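Local coordinates for protein N-acetylmuramoyl-L-alanine amidase (Clostridium intestinale URNW, PDB 6SRT) that binds zinc and probably cleaves the amide bond between N-acetylmuramic acid and L-alanine in bacterial cell-wall peptidoglycan, at residues W68-H74 against V92-A96. Residues are numbered along the deposited sequence; the frame is centred on the assembly and turned at random.
Sequences WSGIGYH and VGSHA. With PO4 (phosphate ion), chain E.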
loop_
_atom_site.group_PDB
_atom_site.type_symbol
_atom_site.label_atom_id
_atom_site.label_comp_id
_atom_site.label_asym_id
_atom_site.label_seq_id
_atom_site.Cartn_x
_atom_site.Cartn_y
_atom_site.Cartn_z
ATOM N N TRP A 68 -7.968 -1.255 14.645
ATOM C CA TRP A 68 -8.423 -0.697 13.378
ATOM C C TRP A 68 -9.671 -1.423 12.912
ATOM O O TRP A 68 -10.010 -2.534 13.344
ATOM C CB TRP A 68 -7.314 -0.708 12.347
ATOM C CG TRP A 68 -6.023 -0.149 12.822
ATOM C CD1 TRP A 68 -4.828 -0.740 12.529
ATOM C CD2 TRP A 68 -5.717 1.018 13.596
ATOM N NE1 TRP A 68 -3.821 -0.019 13.089
ATOM C CE2 TRP A 68 -4.326 1.025 13.771
ATOM C CE3 TRP A 68 -6.406 2.020 14.225
ATOM C CZ2 TRP A 68 -3.601 2.043 14.380
ATOM C CZ3 TRP A 68 -5.708 3.001 14.922
ATOM C CH2 TRP A 68 -4.310 2.985 15.049
ATOM N N SER A 69 -10.344 -0.836 11.921
ATOM C CA SER A 69 -11.547 -1.503 11.423
ATOM C C SER A 69 -11.208 -2.833 10.744
ATOM O O SER A 69 -12.007 -3.783 10.696
ATOM C CB SER A 69 -12.251 -0.556 10.462
ATOM O OG SER A 69 -13.502 -1.150 10.078
ATOM N N GLY A 70 -10.008 -2.926 10.128
ATOM C CA GLY A 70 -9.556 -4.058 9.334
ATOM C C GLY A 70 -8.294 -3.615 8.628
ATOM O O GLY A 70 -7.680 -2.598 9.017
ATOM N N ILE A 71 -7.897 -4.397 7.655
ATOM C CA ILE A 71 -6.668 -4.153 6.870
ATOM C C ILE A 71 -6.548 -2.671 6.616
ATOM O O ILE A 71 -7.452 -2.022 6.035
ATOM C CB ILE A 71 -6.640 -5.012 5.623
ATOM C CG1 ILE A 71 -5.325 -4.760 4.828
ATOM C CG2 ILE A 71 -7.862 -4.850 4.777
ATOM C CD1 ILE A 71 -4.996 -5.848 3.857
ATOM N N GLY A 72 -5.381 -2.103 7.027
ATOM C CA GLY A 72 -5.189 -0.667 6.979
ATOM C C GLY A 72 -4.651 -0.144 5.671
ATOM O O GLY A 72 -4.678 1.066 5.462
ATOM N N TYR A 73 -4.097 -1.029 4.841
ATOM C CA TYR A 73 -3.563 -0.671 3.523
ATOM C C TYR A 73 -4.730 -0.633 2.520
ATOM O O TYR A 73 -5.656 -1.431 2.632
ATOM C CB TYR A 73 -2.561 -1.748 3.055
ATOM C CG TYR A 73 -1.504 -2.071 4.072
ATOM C CD1 TYR A 73 -0.642 -1.142 4.587
ATOM C CD2 TYR A 73 -1.415 -3.387 4.532
ATOM C CE1 TYR A 73 0.362 -1.507 5.478
ATOM C CE2 TYR A 73 -0.431 -3.771 5.408
ATOM C CZ TYR A 73 0.415 -2.816 5.939
ATOM O OH TYR A 73 1.418 -3.225 6.780
ATOM N N HIS A 74 -4.601 0.237 1.517
ATOM C CA HIS A 74 -5.536 0.226 0.386
ATOM C C HIS A 74 -5.248 -0.924 -0.581
ATOM O O HIS A 74 -6.189 -1.417 -1.233
ATOM C CB HIS A 74 -5.493 1.550 -0.326
ATOM C CG HIS A 74 -5.955 2.659 0.557
ATOM N ND1 HIS A 74 -5.058 3.367 1.330
ATOM C CD2 HIS A 74 -7.214 3.131 0.778
ATOM C CE1 HIS A 74 -5.783 4.237 2.045
ATOM N NE2 HIS A 74 -7.100 4.128 1.724
ATOM N N VAL A 92 -10.649 6.267 4.244
ATOM C CA VAL A 92 -9.444 6.483 5.034
ATOM C C VAL A 92 -8.914 5.110 5.496
ATOM O O VAL A 92 -9.667 4.281 6.036
ATOM C CB VAL A 92 -9.733 7.403 6.234
ATOM C CG1 VAL A 92 -8.457 7.616 7.056
ATOM C CG2 VAL A 92 -10.324 8.737 5.813
ATOM N N GLY A 93 -7.599 4.886 5.376
ATOM C CA GLY A 93 -6.915 3.660 5.825
ATOM C C GLY A 93 -6.348 3.822 7.217
ATOM O O GLY A 93 -6.591 4.849 7.918
ATOM N N SER A 94 -5.573 2.828 7.594
ATOM C CA SER A 94 -4.883 2.767 8.873
ATOM C C SER A 94 -3.469 2.252 8.644
ATOM O O SER A 94 -3.162 1.082 8.961
ATOM C CB SER A 94 -5.612 1.801 9.851
ATOM O OG SER A 94 -6.956 2.198 10.079
ATOM N N HIS A 95 -2.661 3.067 8.032
ATOM C CA HIS A 95 -1.290 2.661 7.654
ATOM C C HIS A 95 -0.239 3.681 8.034
ATOM O O HIS A 95 0.919 3.247 8.199
ATOM C CB HIS A 95 -1.197 2.241 6.195
ATOM C CG HIS A 95 -1.423 3.390 5.242
ATOM N ND1 HIS A 95 -0.429 4.207 4.782
ATOM C CD2 HIS A 95 -2.592 3.906 4.781
ATOM C CE1 HIS A 95 -0.975 5.169 4.067
ATOM N NE2 HIS A 95 -2.293 5.001 4.031
ATOM N N ALA A 96 -0.545 4.966 8.199
ATOM C CA ALA A 96 0.491 5.992 8.495
ATOM C C ALA A 96 -0.201 7.099 9.305
ATOM O O ALA A 96 -0.643 8.088 8.734
ATOM C CB ALA A 96 1.143 6.514 7.273
HETATM P P PO4 E . 3.903 -1.598 8.705
HETATM O O1 PO4 E . 4.603 -0.316 8.852
HETATM O O2 PO4 E . 3.154 -2.009 9.961
HETATM O O3 PO4 E . 4.972 -2.753 8.387
HETATM O O4 PO4 E . 2.989 -1.331 7.580
HETATM O O HOH W 1 -9.984 1.919 10.983
#
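Gly72 and Ser94 bring two irregular loops together through the one direct hydrogen bond between them. Ser94 N donates a hydrogen bond to Gly72 O at 2.9 Å, lying in the carbonyl plane on a lone pair. Two CA-H...O contacts accompany it: a bent one from Gly93 CA to the same oxygen, and a straighter one from Gly72 CA to Ser94 O at 3.3 Å. Gly72 and Gly93, lacking side chains, let the two backbones approach closely, with Gly72 CA and Ser94 CA 3.9 Å apart, a clear case of glycine permitting close main-chain approach. A water adds a looser bridge, accepting from Ser69 N and lying 3.2 Å from Ser94 OG.

Side-chain contacts lie on both flanks of this backbone pairing. Ser94 CB sits over one face of the Trp68 indole, 3.7 Å from the centroid of the five-membered ring, a CH-pi contact. On the other flank, His95 CB meets Tyr73 CD1 at 3.8 Å. The Tyr73 hydroxyl reaches onward to donate to phosphate O4 at 2.6 Å; it also bonds a glycerol, both molecules probably from the crystallisation liquor. The zinc ion is close by, so this end of the contact borders the metal site.

The imidazoles of His74 and His95 meet obliquely, their planes at 77°. In His95, chi1 of 67° sets CG between the backbone N and carbonyl carbon and lays the ring edge, at CD2, near Gly72 O. Both nitrogens of each ring have partners: His95 ND1 bonds zinc ligand His47 and NE2 bonds Ala103 O, while His74 pairs with Ala91 O and Gly105 N. His95 is thus a second-shell residue that probably helps orient His47.

In this Amidase_2 (PGRP-like) domain, the contact joins the loop from helix 56-65 into strand 75-77 with the loop linking strands 83-85 and 103-108; Ile59 of that helix packs against Tyr73.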